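Local coordinates for protein SnoaL-like polyketide cyclase (Agrobacterium tumefaciens str. C58, PDB 3EHC) that is of unknown function but, as a SnoaL-like member of the NTF2 clan, may act as a polyketide cyclase, at residues B[54-60]-B[77-83]. Sequence-based numbering, arbitrary orientation.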
loop_
_atom_site.group_PDB
_atom_site.type_symbol
_atom_site.label_atom_id
_atom_site.label_comp_id
_atom_site.label_asym_id
_atom_site.label_seq_id
_atom_site.Cartn_x
_atom_site.Cartn_y
_atom_site.Cartn_z
ATOM N N ASP B 54 6.433 0.784 21.195
ATOM C CA ASP B 54 5.187 1.535 21.012
ATOM C C ASP B 54 3.897 0.694 20.942
ATOM O O ASP B 54 2.825 1.194 21.258
ATOM C CB ASP B 54 5.168 2.315 19.674
ATOM C CG ASP B 54 6.126 3.494 19.624
ATOM O OD1 ASP B 54 6.588 3.946 20.690
ATOM O OD2 ASP B 54 6.385 3.986 18.491
ATOM N N ILE B 55 3.987 -0.538 20.443
ATOM C CA ILE B 55 2.829 -1.459 20.297
ATOM C C ILE B 55 3.266 -2.857 20.778
ATOM O O ILE B 55 3.638 -3.712 19.960
ATOM C CB ILE B 55 2.269 -1.556 18.825
ATOM C CG1 ILE B 55 2.069 -0.177 18.193
ATOM C CG2 ILE B 55 0.946 -2.367 18.787
ATOM C CD1 ILE B 55 1.645 -0.203 16.740
ATOM N N PRO B 56 3.303 -3.065 22.108
ATOM C CA PRO B 56 3.756 -4.329 22.685
ATOM C C PRO B 56 3.124 -5.593 22.091
ATOM O O PRO B 56 3.833 -6.574 21.895
ATOM C CB PRO B 56 3.444 -4.150 24.190
ATOM C CG PRO B 56 3.541 -2.664 24.413
ATOM C CD PRO B 56 2.993 -2.058 23.147
ATOM N N ASP B 57 1.835 -5.551 21.768
ATOM C CA ASP B 57 1.127 -6.720 21.232
ATOM C C ASP B 57 1.186 -6.800 19.699
ATOM O O ASP B 57 0.410 -7.532 19.094
ATOM C CB ASP B 57 -0.332 -6.757 21.731
ATOM C CG ASP B 57 -1.178 -5.626 21.171
ATOM O OD1 ASP B 57 -0.642 -4.762 20.456
ATOM O OD2 ASP B 57 -2.399 -5.606 21.419
ATOM N N LEU B 58 2.111 -6.062 19.079
ATOM C CA LEU B 58 2.236 -6.040 17.608
ATOM C C LEU B 58 2.497 -7.460 17.126
ATOM O O LEU B 58 3.237 -8.213 17.751
ATOM C CB LEU B 58 3.361 -5.094 17.146
ATOM C CG LEU B 58 3.474 -4.770 15.657
ATOM C CD1 LEU B 58 2.232 -4.019 15.177
ATOM C CD2 LEU B 58 4.683 -3.953 15.476
ATOM N N ARG B 59 1.865 -7.804 16.014
ATOM C CA ARG B 59 2.006 -9.097 15.371
ATOM C C ARG B 59 1.813 -8.912 13.852
ATOM O O ARG B 59 0.895 -8.225 13.404
ATOM C CB ARG B 59 0.980 -10.068 15.943
ATOM C CG ARG B 59 0.944 -11.401 15.261
ATOM C CD ARG B 59 0.128 -12.421 16.017
ATOM N NE ARG B 59 0.872 -13.679 16.077
ATOM C CZ ARG B 59 1.027 -14.521 15.058
ATOM N NH1 ARG B 59 0.471 -14.275 13.876
ATOM N NH2 ARG B 59 1.746 -15.622 15.229
ATOM N N PHE B 60 2.680 -9.557 13.083
ATOM C CA PHE B 60 2.734 -9.429 11.638
ATOM C C PHE B 60 2.079 -10.628 10.960
ATOM O O PHE B 60 2.412 -11.775 11.227
ATOM C CB PHE B 60 4.186 -9.299 11.203
ATOM C CG PHE B 60 4.830 -8.020 11.625
ATOM C CD1 PHE B 60 5.417 -7.908 12.872
ATOM C CD2 PHE B 60 4.857 -6.932 10.770
ATOM C CE1 PHE B 60 6.038 -6.713 13.274
ATOM C CE2 PHE B 60 5.475 -5.723 11.157
ATOM C CZ PHE B 60 6.074 -5.620 12.407
ATOM N N PHE B 77 -2.162 -6.974 7.835
ATOM C CA PHE B 77 -3.258 -6.576 8.668
ATOM C C PHE B 77 -2.807 -6.599 10.143
ATOM O O PHE B 77 -2.187 -7.570 10.606
ATOM C CB PHE B 77 -4.450 -7.516 8.433
ATOM C CG PHE B 77 -5.551 -7.327 9.434
ATOM C CD1 PHE B 77 -6.250 -6.126 9.473
ATOM C CD2 PHE B 77 -5.849 -8.322 10.374
ATOM C CE1 PHE B 77 -7.241 -5.910 10.395
ATOM C CE2 PHE B 77 -6.866 -8.116 11.323
ATOM C CZ PHE B 77 -7.555 -6.904 11.334
ATOM N N PHE B 78 -3.072 -5.488 10.837
ATOM C CA PHE B 78 -2.738 -5.328 12.253
ATOM C C PHE B 78 -3.978 -5.125 13.077
ATOM O O PHE B 78 -4.898 -4.416 12.674
ATOM C CB PHE B 78 -1.813 -4.135 12.461
ATOM C CG PHE B 78 -0.483 -4.290 11.812
ATOM C CD1 PHE B 78 0.544 -4.960 12.460
ATOM C CD2 PHE B 78 -0.245 -3.741 10.529
ATOM C CE1 PHE B 78 1.789 -5.105 11.846
ATOM C CE2 PHE B 78 0.978 -3.850 9.918
ATOM C CZ PHE B 78 2.003 -4.527 10.561
ATOM N N ASP B 79 -3.984 -5.781 14.229
ATOM C CA ASP B 79 -5.009 -5.667 15.237
ATOM C C ASP B 79 -4.251 -5.617 16.574
ATOM O O ASP B 79 -3.812 -6.630 17.087
ATOM C CB ASP B 79 -5.932 -6.890 15.123
ATOM C CG ASP B 79 -7.165 -6.816 16.013
ATOM O OD1 ASP B 79 -7.326 -5.850 16.780
ATOM O OD2 ASP B 79 -7.998 -7.748 15.916
ATOM N N CYS B 80 -4.038 -4.413 17.083
ATOM C CA CYS B 80 -3.047 -4.187 18.117
ATOM C C CYS B 80 -3.400 -2.975 18.993
ATOM O O CYS B 80 -4.431 -2.329 18.768
ATOM C CB CYS B 80 -1.679 -4.052 17.457
ATOM S SG CYS B 80 -1.589 -2.713 16.320
ATOM N N THR B 81 -2.545 -2.690 19.982
ATOM C CA THR B 81 -2.859 -1.767 21.060
ATOM C C THR B 81 -1.651 -0.842 21.317
ATOM O O THR B 81 -0.837 -1.088 22.197
ATOM C CB THR B 81 -3.313 -2.585 22.335
ATOM O OG1 THR B 81 -4.132 -3.715 21.965
ATOM C CG2 THR B 81 -4.086 -1.748 23.317
ATOM N N PRO B 82 -1.538 0.233 20.519
ATOM C CA PRO B 82 -0.493 1.243 20.727
ATOM C C PRO B 82 -0.659 1.843 22.100
ATOM O O PRO B 82 -1.772 2.206 22.451
ATOM C CB PRO B 82 -0.780 2.261 19.634
ATOM C CG PRO B 82 -1.537 1.534 18.608
ATOM C CD PRO B 82 -2.383 0.558 19.364
ATOM N N LYS B 83 0.430 1.925 22.862
ATOM C CA LYS B 83 0.422 2.460 24.221
ATOM C C LYS B 83 -0.005 3.913 24.316
ATOM O O LYS B 83 -0.649 4.312 25.292
ATOM C CB LYS B 83 1.813 2.364 24.811
ATOM C CG LYS B 83 2.128 1.037 25.344
ATOM C CD LYS B 83 3.411 1.075 26.169
ATOM C CE LYS B 83 3.258 0.255 27.478
ATOM N NZ LYS B 83 4.574 -0.215 28.025
HETATM O O HOH W 1 -1.399 -8.061 17.374
HETATM O O HOH W 2 -1.159 -6.845 15.038
#
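The carboxylate of Asp-57 takes both the backbone N-H and the hydroxyl of Thr-81 where the loop after helix 40-54 passes the end of strand 71-80, a worked example of one acidic side chain gripping a chain as it leaves a sheet. Asp-57 lies in a type I turn from Ile-55 to Leu-58, and its CG sits between the backbone N and the carbonyl carbon (chi1 68°), which swings the carboxylate toward the other chain. There the syn lone pair of OD1 receives the amide (Thr-81 N to Asp-57 OD1, 2.9 Å), the bond moderately bent at 145°. The hydroxyl reaches the other oxygen (Thr-81 OG1 to Asp-57 OD2, 2.6 Å), also from the syn side but tilted out of the carboxylate plane; Arg-95 gives OD2 a weak, long ion pair. At the helix exit, Lys-83 N donates to Asp-54 O in a nearly straight 3.0 Å bond.

At the first position of the turn, Ile-55 sends its two branches to different neighbours: CG2 presses tightly on Cys-80 CB, 3.4 Å away, while CG1 runs beside the Pro-82 ring. Further along, CD1 of Leu-58 lies 3.3 Å from CD1 of Phe-78. That ring then turns its edge to a face of Phe-60, an offset edge-to-face pair with planes at 80° and centroids 5.3 Å apart; helices 5-17 and 40-54 also pack on Phe-60.

Where Asp-57 to Arg-59 face Phe-78 to Cys-80, no direct backbone bond forms, and the CA atoms of Arg-59 and Phe-78 stand 6.8 Å apart. Water 1 lies between Asp-57 O and Asp-79 O, within hydrogen-bonding distance of both; water 2 accepts the N-H of Asp-79 and lies within similar reach of Arg-59 O. The chemistry thus changes along the contact: direct bonds fix the strand exit, water bridges the wider part, and Leu-58 and Phe-60, which also touch the helices, fasten the loop to Phe-78.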